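Local coordinates for protein enzyme subtilase SubTY from Bacillus sp. TY145 (Bacillus sp., PDB 5FFN) that probably hydrolyses peptide bonds within proteins as a calcium-binding serine endopeptidase of the subtilase family, at residues A[28-33]-A[99-104]; A[201-206]-A[291-296]; A[208-213]-A[299-304]. All coordinates share one frame; numbering follows the deposited sequence.

Contact 1 of 3, residues A[28-33]-A[99-104]; sequences GIKVAV and KLWAYK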
loop_
_atom_site.group_PDB
_atom_site.type_symbol
_atom_site.label_atom_id
_atom_site.label_comp_id
_atom_site.label_asym_id
_atom_site.label_seq_id
_atom_site.Cartn_x
_atom_site.Cartn_y
_atom_site.Cartn_z
ATOM N N GLY A 28 -21.277 2.086 -3.958
ATOM C CA GLY A 28 -21.240 3.175 -4.882
ATOM C C GLY A 28 -19.855 3.726 -5.141
ATOM O O GLY A 28 -19.716 4.603 -5.959
ATOM N N ILE A 29 -18.849 3.249 -4.427
ATOM C CA ILE A 29 -17.473 3.739 -4.624
ATOM C C ILE A 29 -16.695 2.658 -5.368
ATOM O O ILE A 29 -16.975 1.471 -5.186
ATOM C CB ILE A 29 -16.794 4.020 -3.261
ATOM C CG1 ILE A 29 -17.699 4.916 -2.369
ATOM C CG2 ILE A 29 -15.386 4.636 -3.451
ATOM C CD1 ILE A 29 -18.095 6.239 -3.014
ATOM N N LYS A 30 -15.698 3.076 -6.155
ATOM C CA LYS A 30 -14.777 2.172 -6.823
ATOM C C LYS A 30 -13.378 2.297 -6.170
ATOM O O LYS A 30 -12.919 3.432 -5.892
ATOM C CB LYS A 30 -14.633 2.491 -8.296
ATOM C CG LYS A 30 -15.924 2.869 -9.013
ATOM C CD LYS A 30 -17.010 1.776 -8.904
ATOM C CE LYS A 30 -18.363 2.271 -9.409
ATOM N NZ LYS A 30 -19.361 1.133 -9.291
ATOM N N VAL A 31 -12.746 1.167 -5.918
ATOM C CA VAL A 31 -11.324 1.176 -5.505
ATOM C C VAL A 31 -10.513 0.520 -6.618
ATOM O O VAL A 31 -10.739 -0.666 -6.989
ATOM C CB VAL A 31 -11.074 0.531 -4.144
ATOM C CG1 VAL A 31 -9.580 0.641 -3.784
ATOM C CG2 VAL A 31 -11.934 1.197 -3.068
ATOM N N ALA A 32 -9.594 1.310 -7.169
ATOM C CA ALA A 32 -8.677 0.838 -8.204
ATOM C C ALA A 32 -7.398 0.316 -7.539
ATOM O O ALA A 32 -6.596 1.090 -6.977
ATOM C CB ALA A 32 -8.391 1.911 -9.233
ATOM N N VAL A 33 -7.247 -1.004 -7.576
ATOM C CA VAL A 33 -6.069 -1.668 -7.011
ATOM C C VAL A 33 -5.083 -1.890 -8.145
ATOM O O VAL A 33 -5.276 -2.786 -9.024
ATOM C CB VAL A 33 -6.427 -2.972 -6.285
ATOM C CG1 VAL A 33 -5.173 -3.708 -5.839
ATOM C CG2 VAL A 33 -7.345 -2.679 -5.109
ATOM N N LYS A 99 -16.822 -1.488 -5.033
ATOM C CA LYS A 99 -16.489 -2.253 -6.229
ATOM C C LYS A 99 -15.003 -2.080 -6.572
ATOM O O LYS A 99 -14.391 -1.097 -6.215
ATOM C CB LYS A 99 -17.361 -1.843 -7.385
ATOM C CG LYS A 99 -18.820 -2.301 -7.221
ATOM C CD LYS A 99 -19.015 -3.805 -7.166
ATOM C CE LYS A 99 -20.540 -4.087 -6.952
ATOM N NZ LYS A 99 -20.843 -5.550 -7.011
ATOM N N LEU A 100 -14.497 -3.056 -7.311
ATOM C CA LEU A 100 -13.071 -3.196 -7.579
ATOM C C LEU A 100 -12.769 -2.889 -9.039
ATOM O O LEU A 100 -13.447 -3.364 -9.961
ATOM C CB LEU A 100 -12.591 -4.580 -7.141
ATOM C CG LEU A 100 -11.201 -5.036 -7.578
ATOM C CD1 LEU A 100 -10.102 -4.231 -6.850
ATOM C CD2 LEU A 100 -10.973 -6.482 -7.317
ATOM N N TRP A 101 -11.756 -2.050 -9.260
ATOM C CA TRP A 101 -11.135 -1.957 -10.573
ATOM C C TRP A 101 -9.737 -2.597 -10.416
ATOM O O TRP A 101 -8.821 -2.012 -9.797
ATOM C CB TRP A 101 -11.052 -0.540 -11.091
ATOM C CG TRP A 101 -12.361 0.232 -11.406
ATOM C CD1 TRP A 101 -13.640 -0.227 -11.277
ATOM C CD2 TRP A 101 -12.459 1.543 -11.952
ATOM N NE1 TRP A 101 -14.534 0.721 -11.705
ATOM C CE2 TRP A 101 -13.841 1.819 -12.134
ATOM C CE3 TRP A 101 -11.518 2.531 -12.322
ATOM C CZ2 TRP A 101 -14.297 3.026 -12.613
ATOM C CZ3 TRP A 101 -11.984 3.727 -12.815
ATOM C CH2 TRP A 101 -13.380 3.959 -12.982
ATOM N N ALA A 102 -9.568 -3.790 -10.980
ATOM C CA ALA A 102 -8.340 -4.561 -10.799
ATOM C C ALA A 102 -7.422 -4.263 -11.979
ATOM O O ALA A 102 -7.654 -4.751 -13.073
ATOM C CB ALA A 102 -8.625 -6.047 -10.679
ATOM N N TYR A 103 -6.406 -3.417 -11.756
ATOM C CA TYR A 103 -5.486 -3.009 -12.827
ATOM C C TYR A 103 -4.127 -3.621 -12.571
ATOM O O TYR A 103 -3.484 -3.322 -11.568
ATOM C CB TYR A 103 -5.354 -1.505 -12.883
ATOM C CG TYR A 103 -6.484 -0.735 -13.514
ATOM C CD1 TYR A 103 -7.768 -1.278 -13.707
ATOM C CD2 TYR A 103 -6.284 0.596 -13.884
ATOM C CE1 TYR A 103 -8.795 -0.513 -14.266
ATOM C CE2 TYR A 103 -7.294 1.348 -14.460
ATOM C CZ TYR A 103 -8.573 0.773 -14.635
ATOM O OH TYR A 103 -9.558 1.580 -15.197
ATOM N N LYS A 104 -3.693 -4.508 -13.460
ATOM C CA LYS A 104 -2.388 -5.178 -13.284
ATOM C C LYS A 104 -1.292 -4.302 -13.883
ATOM O O LYS A 104 -1.296 -4.021 -15.087
ATOM C CB LYS A 104 -2.366 -6.575 -13.920
ATOM C CG LYS A 104 -1.064 -7.290 -13.756
ATOM C CD LYS A 104 -1.107 -8.719 -14.283
ATOM C CE LYS A 104 0.111 -9.513 -13.910
ATOM N NZ LYS A 104 0.039 -10.918 -14.465
#

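Contact 2 of 3, residues A[201-206]-A[291-296]; sequences TYRVAD and GGIGAG. With CA (calcium ion), chain D.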
loop_
_atom_site.group_PDB
_atom_site.type_symbol
_atom_site.label_atom_id
_atom_site.label_comp_id
_atom_site.label_asym_id
_atom_site.label_seq_id
_atom_site.Cartn_x
_atom_site.Cartn_y
_atom_site.Cartn_z
ATOM N N THR A 201 -0.320 3.983 22.744
ATOM C CA THR A 201 -0.952 3.884 21.436
ATOM C C THR A 201 -0.400 2.698 20.680
ATOM O O THR A 201 0.580 2.099 21.100
ATOM C CB THR A 201 -0.702 5.200 20.569
ATOM O OG1 THR A 201 0.634 5.241 20.051
ATOM C CG2 THR A 201 -0.931 6.441 21.370
ATOM N N TYR A 202 -0.997 2.402 19.526
ATOM C CA TYR A 202 -0.329 1.541 18.571
ATOM C C TYR A 202 1.075 2.025 18.252
ATOM O O TYR A 202 1.386 3.215 18.331
ATOM C CB TYR A 202 -1.133 1.410 17.277
ATOM C CG TYR A 202 -2.333 0.530 17.408
ATOM C CD1 TYR A 202 -2.239 -0.869 17.298
ATOM C CD2 TYR A 202 -3.554 1.075 17.677
ATOM C CE1 TYR A 202 -3.362 -1.677 17.439
ATOM C CE2 TYR A 202 -4.689 0.286 17.808
ATOM C CZ TYR A 202 -4.596 -1.091 17.689
ATOM O OH TYR A 202 -5.776 -1.806 17.801
ATOM N N ARG A 203 1.926 1.071 17.877
ATOM C CA ARG A 203 3.309 1.316 17.564
ATOM C C ARG A 203 3.559 1.222 16.057
ATOM O O ARG A 203 3.125 0.259 15.411
ATOM C CB ARG A 203 4.181 0.252 18.288
ATOM C CG ARG A 203 5.634 0.465 18.099
ATOM C CD ARG A 203 6.464 -0.464 19.029
ATOM N NE ARG A 203 7.852 -0.042 19.018
ATOM C CZ ARG A 203 8.758 -0.399 18.111
ATOM N NH1 ARG A 203 8.436 -1.204 17.118
ATOM N NH2 ARG A 203 9.984 0.092 18.180
ATOM N N VAL A 204 4.252 2.215 15.500
ATOM C CA VAL A 204 4.754 2.131 14.141
ATOM C C VAL A 204 5.774 0.986 14.042
ATOM O O VAL A 204 6.721 0.923 14.863
ATOM C CB VAL A 204 5.389 3.460 13.690
ATOM C CG1 VAL A 204 5.866 3.377 12.232
ATOM C CG2 VAL A 204 4.367 4.592 13.841
ATOM N N ALA A 205 5.635 0.125 13.024
ATOM C CA ALA A 205 6.654 -0.939 12.797
ATOM C C ALA A 205 7.990 -0.326 12.406
ATOM O O ALA A 205 8.068 0.669 11.674
ATOM C CB ALA A 205 6.180 -2.003 11.783
ATOM N N ASP A 206 9.072 -0.932 12.907
ATOM C CA ASP A 206 10.397 -0.439 12.623
ATOM C C ASP A 206 10.668 -0.373 11.108
ATOM O O ASP A 206 11.379 0.507 10.676
ATOM C CB ASP A 206 11.478 -1.289 13.287
ATOM C CG ASP A 206 11.530 -1.158 14.791
ATOM O OD1 ASP A 206 10.784 -0.377 15.416
ATOM O OD2 ASP A 206 12.383 -1.899 15.345
ATOM N N GLY A 291 3.821 5.731 19.573
ATOM C CA GLY A 291 4.670 4.561 19.698
ATOM C C GLY A 291 5.503 4.312 18.457
ATOM O O GLY A 291 4.992 4.443 17.312
ATOM N N GLY A 292 6.769 3.938 18.664
ATOM C CA GLY A 292 7.667 3.629 17.574
ATOM C C GLY A 292 8.760 4.657 17.402
ATOM O O GLY A 292 8.690 5.778 17.930
ATOM N N ILE A 293 9.802 4.268 16.683
ATOM C CA ILE A 293 10.977 5.096 16.527
ATOM C C ILE A 293 10.621 6.387 15.773
ATOM O O ILE A 293 10.169 6.319 14.624
ATOM C CB ILE A 293 12.084 4.327 15.763
ATOM C CG1 ILE A 293 12.603 3.172 16.642
ATOM C CG2 ILE A 293 13.226 5.263 15.333
ATOM C CD1 ILE A 293 13.480 2.214 15.936
ATOM N N GLY A 294 10.840 7.535 16.396
ATOM C CA GLY A 294 10.457 8.826 15.785
ATOM C C GLY A 294 9.009 9.288 15.959
ATOM O O GLY A 294 8.638 10.400 15.513
ATOM N N ALA A 295 8.186 8.469 16.591
ATOM C CA ALA A 295 6.810 8.809 16.838
ATOM C C ALA A 295 6.775 9.682 18.077
ATOM O O ALA A 295 7.671 9.623 18.931
ATOM C CB ALA A 295 5.894 7.532 16.998
ATOM N N GLY A 296 5.765 10.524 18.184
ATOM C CA GLY A 296 5.647 11.376 19.371
ATOM C C GLY A 296 4.344 12.117 19.352
ATOM O O GLY A 296 3.498 11.887 18.492
HETATM CA CA CA D . 2.109 11.420 16.712
HETATM O O HOH W 1 9.177 1.720 15.148
HETATM O O HOH W 2 0.717 10.721 14.867
#

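Contact 3 of 3, residues A[208-213]-A[299-304]; sequences SSRGNP and DDYASG. With CA (calcium ion), chain D.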
loop_
_atom_site.group_PDB
_atom_site.type_symbol
_atom_site.label_atom_id
_atom_site.label_comp_id
_atom_site.label_asym_id
_atom_site.label_seq_id
_atom_site.Cartn_x
_atom_site.Cartn_y
_atom_site.Cartn_z
ATOM N N SER A 208 8.760 0.445 8.696
ATOM C CA SER A 208 7.999 1.498 7.970
ATOM C C SER A 208 8.881 2.703 7.647
ATOM O O SER A 208 9.631 3.189 8.472
ATOM C CB SER A 208 6.745 1.876 8.770
ATOM O OG SER A 208 5.864 2.741 8.075
ATOM N N SER A 209 8.802 3.197 6.408
ATOM C CA SER A 209 9.639 4.324 6.024
ATOM C C SER A 209 9.202 5.585 6.761
ATOM O O SER A 209 8.005 5.848 6.920
ATOM C CB SER A 209 9.620 4.571 4.525
ATOM O OG SER A 209 10.209 3.522 3.777
ATOM N N ARG A 210 10.188 6.368 7.176
ATOM C CA ARG A 210 9.935 7.640 7.887
ATOM C C ARG A 210 9.989 8.821 6.931
ATOM O O ARG A 210 10.759 8.820 6.012
ATOM C CB ARG A 210 10.952 7.861 9.006
ATOM C CG ARG A 210 10.562 7.308 10.371
ATOM C CD ARG A 210 10.318 5.795 10.383
ATOM N NE ARG A 210 9.976 5.349 11.750
ATOM C CZ ARG A 210 9.567 4.141 12.099
ATOM N NH1 ARG A 210 9.414 3.183 11.182
ATOM N NH2 ARG A 210 9.305 3.872 13.398
ATOM N N GLY A 211 9.157 9.823 7.192
ATOM C CA GLY A 211 9.190 11.088 6.485
ATOM C C GLY A 211 10.367 11.954 6.892
ATOM O O GLY A 211 11.245 11.550 7.653
ATOM N N ASN A 212 10.355 13.164 6.371
ATOM C CA ASN A 212 11.407 14.131 6.594
ATOM C C ASN A 212 11.158 14.824 7.957
ATOM O O ASN A 212 10.213 15.596 8.106
ATOM C CB ASN A 212 11.376 15.137 5.436
ATOM C CG ASN A 212 12.449 16.220 5.559
ATOM O OD1 ASN A 212 13.267 16.184 6.471
ATOM N ND2 ASN A 212 12.483 17.136 4.594
ATOM N N PRO A 213 12.063 14.626 8.949
ATOM C CA PRO A 213 11.819 15.308 10.249
ATOM C C PRO A 213 11.629 16.826 10.139
ATOM O O PRO A 213 10.792 17.383 10.865
ATOM C CB PRO A 213 13.058 14.934 11.074
ATOM C CG PRO A 213 13.509 13.652 10.475
ATOM C CD PRO A 213 13.324 13.863 8.995
ATOM N N ASP A 299 1.822 15.614 15.032
ATOM C CA ASP A 299 2.233 15.190 13.692
ATOM C C ASP A 299 3.685 14.837 13.730
ATOM O O ASP A 299 4.513 15.648 14.165
ATOM C CB ASP A 299 1.922 16.343 12.750
ATOM C CG ASP A 299 2.427 16.155 11.336
ATOM O OD1 ASP A 299 2.482 15.010 10.885
ATOM O OD2 ASP A 299 2.730 17.209 10.696
ATOM N N ASP A 300 4.030 13.610 13.356
ATOM C CA ASP A 300 5.411 13.189 13.434
ATOM C C ASP A 300 5.796 12.416 12.166
ATOM O O ASP A 300 4.947 11.990 11.362
ATOM C CB ASP A 300 5.683 12.375 14.736
ATOM C CG ASP A 300 4.992 11.037 14.744
ATOM O OD1 ASP A 300 5.347 10.189 13.926
ATOM O OD2 ASP A 300 4.175 10.779 15.640
ATOM N N TYR A 301 7.094 12.247 11.996
ATOM C CA TYR A 301 7.611 11.678 10.757
ATOM C C TYR A 301 7.612 10.123 10.756
ATOM O O TYR A 301 7.970 9.520 9.742
ATOM C CB TYR A 301 9.005 12.231 10.449
ATOM C CG TYR A 301 10.044 11.982 11.523
ATOM C CD1 TYR A 301 10.712 10.778 11.602
ATOM C CD2 TYR A 301 10.309 12.943 12.503
ATOM C CE1 TYR A 301 11.658 10.539 12.640
ATOM C CE2 TYR A 301 11.256 12.733 13.506
ATOM C CZ TYR A 301 11.937 11.528 13.563
ATOM O OH TYR A 301 12.893 11.302 14.569
ATOM N N ALA A 302 7.160 9.469 11.839
ATOM C CA ALA A 302 6.917 8.028 11.812
ATOM C C ALA A 302 5.485 7.649 11.445
ATOM O O ALA A 302 5.254 6.705 10.685
ATOM C CB ALA A 302 7.266 7.362 13.160
ATOM N N SER A 303 4.529 8.388 11.996
ATOM C CA SER A 303 3.132 8.025 11.889
ATOM C C SER A 303 2.257 9.105 11.208
ATOM O O SER A 303 1.074 8.896 11.049
ATOM C CB SER A 303 2.574 7.731 13.272
ATOM O OG SER A 303 2.522 8.912 14.085
ATOM N N GLY A 304 2.845 10.244 10.862
ATOM C CA GLY A 304 2.090 11.335 10.283
ATOM C C GLY A 304 1.081 11.888 11.277
ATOM O O GLY A 304 1.385 12.108 12.441
HETATM CA CA CA D . 2.109 11.420 16.712
HETATM O O HOH W 3 6.727 4.975 9.228
HETATM O O HOH W 2 0.717 10.721 14.867
#

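Contact 1 of 3, residues A[28-33]-A[99-104]
Parallel strand pairing at the heart of the subtilisin-type α/β/α fold is well illustrated here, where 29-33 and 99-104 run side by side, their axes approaching to 4.6 Å. K30, V31, A32 and V33 sit opposite K99, L100, W101 and A102, and five backbone bonds join them. Their donors alternate between the strands in the usual parallel manner: K99 N gives to I29 O, V31 N to K99 O, W101 N to V31 O, V33 N to W101 O, and Y103 N to V33 O. The shortest of these are V31 N to K99 O and W101 N to V31 O, both 2.8 Å.

K30, A32, K99 and W101 share one face of the sheet. With CG of W101 anti to its carbonyl carbon (chi1 -65°), the indole is carried over toward K30, whose CB lies above the five-membered ring, offset toward the rim of the indole, in a CH-pi contact 4.0 Å from the five-membered ring's centroid and 16° off the normal. K30 CG follows at 3.7 Å from W101 NE1. The bent lysine chain then passes K99, its CD 3.9 Å from K99 CB, and its ammonium goes on to a salt bridge with E50. K99 NZ bonds to G47 O. Nearer the sheet, A32 CB packs against W101 CB at 4.1 Å. On the face of V31, V33 and L100 the packing across the contact is apolar: V33 CG2 meets L100 CD1 at 3.6 Å, and V33 also touches the probable Ser-His-Asp triad.

Helix 114-131 covers A32 and W101 on the first face, helix 250-267 receives I29 and V31 on the other, and strands 49-54 and 134-142 extend the sheet beyond 99-104 and 29-33 respectively.

Contact 2 of 3, residues A[201-206]-A[291-296]
R203 and G292 show how a long side chain can lie along a glycine-rich loop instead of ending on it. From CB the chain leaves with CG anti to the backbone N (chi1 -176°), which sets CG 3.7 Å from G292 N. It stays extended to NE, and NE passes 3.9 Å from G292 CA, which lies over one face of the guanidinium. NE and G292 N both donate to Q198 OE1, so this one amide oxygen ties the side chain to the loop. At the tip, NH2 forms a salt bridge with D206 OD1 (2.9 Å), using the syn lone pair of the carboxylate oxygen, while NH1 adds a weak bond to the same atom and a second salt bridge to E194. The paired carboxylates probably help hold the arginine charge and fix its rotation.

D206 OD1 also accepts from a water above the guanidinium, at 2.7 Å. That water donates to V204 O (2.6 Å) and accepts from I293 N, joining the two segments through three polar groups. I293 CD1 lies across D206 OD1 at 3.8 Å.

Along the backbone, a single bridge pairs R203 with G291: V204 N bonds to G291 O at 3.0 Å. Glycine matters at both loop positions, since a CB on G291 would collide with Y202 O and one on G292 with V204 O. Beyond them G292 to A295 form a type II beta turn, closed by A295 N to G292 O, with G294 at its third position at the positive phi usual there. Just after the turn, G296 O binds the calcium ion at 2.3 Å, in a calcium-binding loop with D288, I289, G298, D300 and a water as the other ligands.

Contact 3 of 3, residues A[208-213]-A[299-304]
G211 N donates to Y301 O at 2.8 Å, in the carbonyl plane and on a lone pair, the one direct hydrogen bond between the two segments; R210 CA adds a minor, bent CA-H contact to the same oxygen. The segment bearing this carbonyl is a calcium-binding loop built on an Asx turn: D300 OD1 is gripped by two N-H groups, those of A302 and S303, while D300 OD2 binds calcium at 2.4 Å. S303 OG bonds to D300 OD2 and also receives a hydrogen bond from a calcium-bound water, a second-shell tie that probably steadies the carboxylate.

Y301 CG sits between its backbone N and carbonyl carbon (chi1 58°), which turns the ring toward 208-213. There P213 CG lies over the ring centre, 3.8 Å from the centroid and 8° off the normal, a CH-pi contact. R210 comes instead to the ring edge, CG 3.7 Å from Y301 CD1. An alanine at Y301 would probably leave P213 and the R210 chain without their shared partner and open a gap between the segments.

Bending at chi2 sends the R210 guanidinium past A302 CB, 3.7 Å from NE, to donate from NH1 to S208 O (2.7 Å), nearly in its own plane. A water between the two segments takes a hydrogen from S208 OG and donates to both S209 O and A302 O, the latter at 2.7 Å.

Overall arrangement
Taken together, the three contacts contrast a core with its periphery. Contact 1 is buried within the central sheet and relies on repeated backbone bonds and apolar packing. Contacts 2 and 3 lie on the opposite side of the chain's centre, partly buried, where loops predominate and water, charge and metal do more of the joining. Contact 2 still reaches the sheet that holds contact 1, through strand 201-204, although their centres are 31 Å apart. Contacts 2 and 3 are neighbours, 9 Å between centres: they share one calcium ion and its bound water, and R210 of contact 3 donates to A205 O and I293 O of contact 2.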